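Local coordinates for protein cytosol aminopeptidase (Staphylococcus aureus subsp. aureus, PDB 3KZW) that probably acts as a manganese-dependent leucyl aminopeptidase, removing amino acids one at a time from the N-termini of peptides, at residues V281-T286 with R369-D374. Residues are numbered along the deposited sequence; the frame is centred on the assembly and turned at random.
Sequences VGKGIT and RLVLAD
Lys283, in the C-terminal half of strand 278-285, touches Val371 and Leu372 with the first carbons of its side chain. Its CB sits 4.2 Å from CD2 of Leu372, and the same methyl lies 4.0 Å from the Lys283 backbone N. One bond further, CG passes 4.3 Å from CG2 of Val371. Since CG is anti to the backbone N (chi1 177°) and the chain stays extended beyond it, CD and CE run on past the helix and carry NZ away from it. There NZ makes a salt bridge with Asp306 OD2 and a hydrogen bond to Thr392 O. In the alpha/beta catalytic domain, strand 278-285 lies between strands 328-338 and 386-391 and is parallel to both; helix 368-380 belongs to the connection joining those two neighbours and starts within the NTDAEGRL signature of the leucyl aminopeptidase family. Apolar contacts extend the interface in both directions along the strand. Val281 reaches over with CG1, 3.9 Å from Leu372 CD2, so that one leucine methyl meets both Val281 and Lys283, two positions apart along the strand. Nearer the strand's C-terminal end, Ile285 directs CD1 at the fork of Val371, 4.0 Å from CG1 and 4.1 Å from CG2. Leu250 and Val253 of helix 248-254 also pack against Val371, while Ala391 and Leu393 adjoin Leu372.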
ATOM      1  N   VAL A 281     -27.100   6.515 -26.128  1.00  2.66           N
ATOM      2  CA  VAL A 281     -25.647   6.662 -26.214  1.00  2.64           C
ATOM      3  C   VAL A 281     -24.947   5.562 -25.416  1.00  2.63           C
ATOM      4  O   VAL A 281     -25.314   5.283 -24.277  1.00  2.67           O
ATOM      5  CB  VAL A 281     -25.198   8.059 -25.720  1.00  2.63           C
ATOM      6  CG1 VAL A 281     -23.689   8.227 -25.844  1.00  2.63           C
ATOM      7  CG2 VAL A 281     -25.919   9.153 -26.493  1.00  2.57           C
ATOM      8  N   GLY A 282     -23.939   4.940 -26.019  1.00  2.63           N
ATOM      9  CA  GLY A 282     -23.227   3.838 -25.378  1.00  2.69           C
ATOM     10  C   GLY A 282     -21.719   4.004 -25.341  1.00  2.71           C
ATOM     11  O   GLY A 282     -21.101   4.397 -26.335  1.00  2.77           O
ATOM     12  N   LYS A 283     -21.130   3.706 -24.185  1.00  2.66           N
ATOM     13  CA  LYS A 283     -19.682   3.718 -24.027  1.00  2.67           C
ATOM     14  C   LYS A 283     -19.093   2.433 -24.607  1.00  2.69           C
ATOM     15  O   LYS A 283     -19.352   1.336 -24.102  1.00  2.69           O
ATOM     16  CB  LYS A 283     -19.312   3.863 -22.550  1.00  2.66           C
ATOM     17  CG  LYS A 283     -17.821   3.803 -22.257  1.00  2.65           C
ATOM     18  CD  LYS A 283     -17.566   3.636 -20.769  1.00  2.71           C
ATOM     19  CE  LYS A 283     -16.140   3.190 -20.508  1.00  2.75           C
ATOM     20  NZ  LYS A 283     -15.846   3.022 -19.060  1.00  2.87           N
ATOM     21  N   GLY A 284     -18.304   2.578 -25.666  1.00  2.67           N
ATOM     22  CA  GLY A 284     -17.735   1.432 -26.361  1.00  2.66           C
ATOM     23  C   GLY A 284     -16.233   1.294 -26.228  1.00  2.71           C
ATOM     24  O   GLY A 284     -15.535   1.100 -27.227  1.00  2.80           O
ATOM     25  N   ILE A 285     -15.729   1.384 -24.999  1.00  2.63           N
ATOM     26  CA  ILE A 285     -14.306   1.165 -24.759  1.00  2.67           C
ATOM     27  C   ILE A 285     -14.026  -0.337 -24.789  1.00  2.71           C
ATOM     28  O   ILE A 285     -14.333  -1.060 -23.835  1.00  2.74           O
ATOM     29  CB  ILE A 285     -13.811   1.827 -23.441  1.00  2.67           C
ATOM     30  CG1 ILE A 285     -14.067   3.344 -23.452  1.00  2.67           C
ATOM     31  CG2 ILE A 285     -12.328   1.533 -23.198  1.00  2.62           C
ATOM     32  CD1 ILE A 285     -13.312   4.132 -24.527  1.00  2.61           C
ATOM     33  N   THR A 286     -13.455  -0.795 -25.903  1.00  2.69           N
ATOM     34  CA  THR A 286     -13.222  -2.221 -26.141  1.00  2.68           C
ATOM     35  C   THR A 286     -12.211  -2.811 -25.159  1.00  2.70           C
ATOM     36  O   THR A 286     -12.306  -3.986 -24.793  1.00  2.74           O
ATOM     37  CB  THR A 286     -12.786  -2.498 -27.595  1.00  2.69           C
ATOM     38  OG1 THR A 286     -11.600  -1.752 -27.893  1.00  2.80           O
ATOM     39  CG2 THR A 286     -13.887  -2.108 -28.572  1.00  2.63           C
ATOM     40  N   ARG A 369     -16.172   9.117 -19.474  1.00  2.64           N
ATOM     41  CA  ARG A 369     -16.875  10.399 -19.516  1.00  2.62           C
ATOM     42  C   ARG A 369     -16.421  11.276 -20.688  1.00  2.67           C
ATOM     43  O   ARG A 369     -17.184  12.106 -21.182  1.00  2.69           O
ATOM     44  CB  ARG A 369     -16.728  11.145 -18.183  1.00  2.61           C
ATOM     45  CG  ARG A 369     -15.299  11.535 -17.814  1.00  2.62           C
ATOM     46  CD  ARG A 369     -15.169  11.846 -16.335  1.00  2.60           C
ATOM     47  NE  ARG A 369     -15.120  10.632 -15.519  1.00  2.59           N
ATOM     48  CZ  ARG A 369     -14.937  10.612 -14.201  1.00  2.61           C
ATOM     49  NH1 ARG A 369     -14.783  11.741 -13.522  1.00  2.64           N
ATOM     50  NH2 ARG A 369     -14.908   9.455 -13.557  1.00  2.54           N
ATOM     51  N   LEU A 370     -15.180  11.076 -21.130  1.00  2.72           N
ATOM     52  CA  LEU A 370     -14.624  11.828 -22.253  1.00  2.68           C
ATOM     53  C   LEU A 370     -15.252  11.415 -23.581  1.00  2.69           C
ATOM     54  O   LEU A 370     -15.686  12.273 -24.351  1.00  2.74           O
ATOM     55  CB  LEU A 370     -13.100  11.682 -22.313  1.00  2.67           C
ATOM     56  CG  LEU A 370     -12.278  12.283 -21.166  1.00  2.68           C
ATOM     57  CD1 LEU A 370     -10.840  11.802 -21.240  1.00  2.62           C
ATOM     58  CD2 LEU A 370     -12.335  13.810 -21.155  1.00  2.56           C
ATOM     59  N   VAL A 371     -15.310  10.110 -23.841  1.00  2.63           N
ATOM     60  CA  VAL A 371     -15.896   9.614 -25.087  1.00  2.63           C
ATOM     61  C   VAL A 371     -17.413   9.807 -25.127  1.00  2.68           C
ATOM     62  O   VAL A 371     -17.983  10.029 -26.196  1.00  2.73           O
ATOM     63  CB  VAL A 371     -15.507   8.138 -25.403  1.00  2.65           C
ATOM     64  CG1 VAL A 371     -13.993   7.989 -25.493  1.00  2.61           C
ATOM     65  CG2 VAL A 371     -16.093   7.160 -24.386  1.00  2.64           C
ATOM     66  N   LEU A 372     -18.054   9.733 -23.959  1.00  2.68           N
ATOM     67  CA  LEU A 372     -19.490   9.971 -23.844  1.00  2.65           C
ATOM     68  C   LEU A 372     -19.822  11.426 -24.136  1.00  2.70           C
ATOM     69  O   LEU A 372     -20.835  11.718 -24.768  1.00  2.78           O
ATOM     70  CB  LEU A 372     -20.002   9.588 -22.453  1.00  2.64           C
ATOM     71  CG  LEU A 372     -20.167   8.102 -22.119  1.00  2.65           C
ATOM     72  CD1 LEU A 372     -20.298   7.917 -20.618  1.00  2.64           C
ATOM     73  CD2 LEU A 372     -21.360   7.483 -22.847  1.00  2.61           C
ATOM     74  N   ALA A 373     -18.958  12.330 -23.678  1.00  2.69           N
ATOM     75  CA  ALA A 373     -19.135  13.765 -23.890  1.00  2.66           C
ATOM     76  C   ALA A 373     -19.261  14.118 -25.374  1.00  2.69           C
ATOM     77  O   ALA A 373     -20.168  14.858 -25.763  1.00  2.70           O
ATOM     78  CB  ALA A 373     -17.992  14.533 -23.254  1.00  2.66           C
ATOM     79  N   ASP A 374     -18.352  13.581 -26.190  1.00  2.68           N
ATOM     80  CA  ASP A 374     -18.379  13.797 -27.636  1.00  2.66           C
ATOM     81  C   ASP A 374     -19.595  13.134 -28.275  1.00  2.68           C
ATOM     82  O   ASP A 374     -20.207  13.693 -29.186  1.00  2.77           O
ATOM     83  CB  ASP A 374     -17.087  13.287 -28.288  1.00  2.66           C
ATOM     84  CG  ASP A 374     -15.968  14.329 -28.292  1.00  2.69           C
ATOM     85  OD1 ASP A 374     -16.184  15.473 -27.833  1.00  2.73           O
ATOM     86  OD2 ASP A 374     -14.862  14.002 -28.769  1.00  2.61           O
TER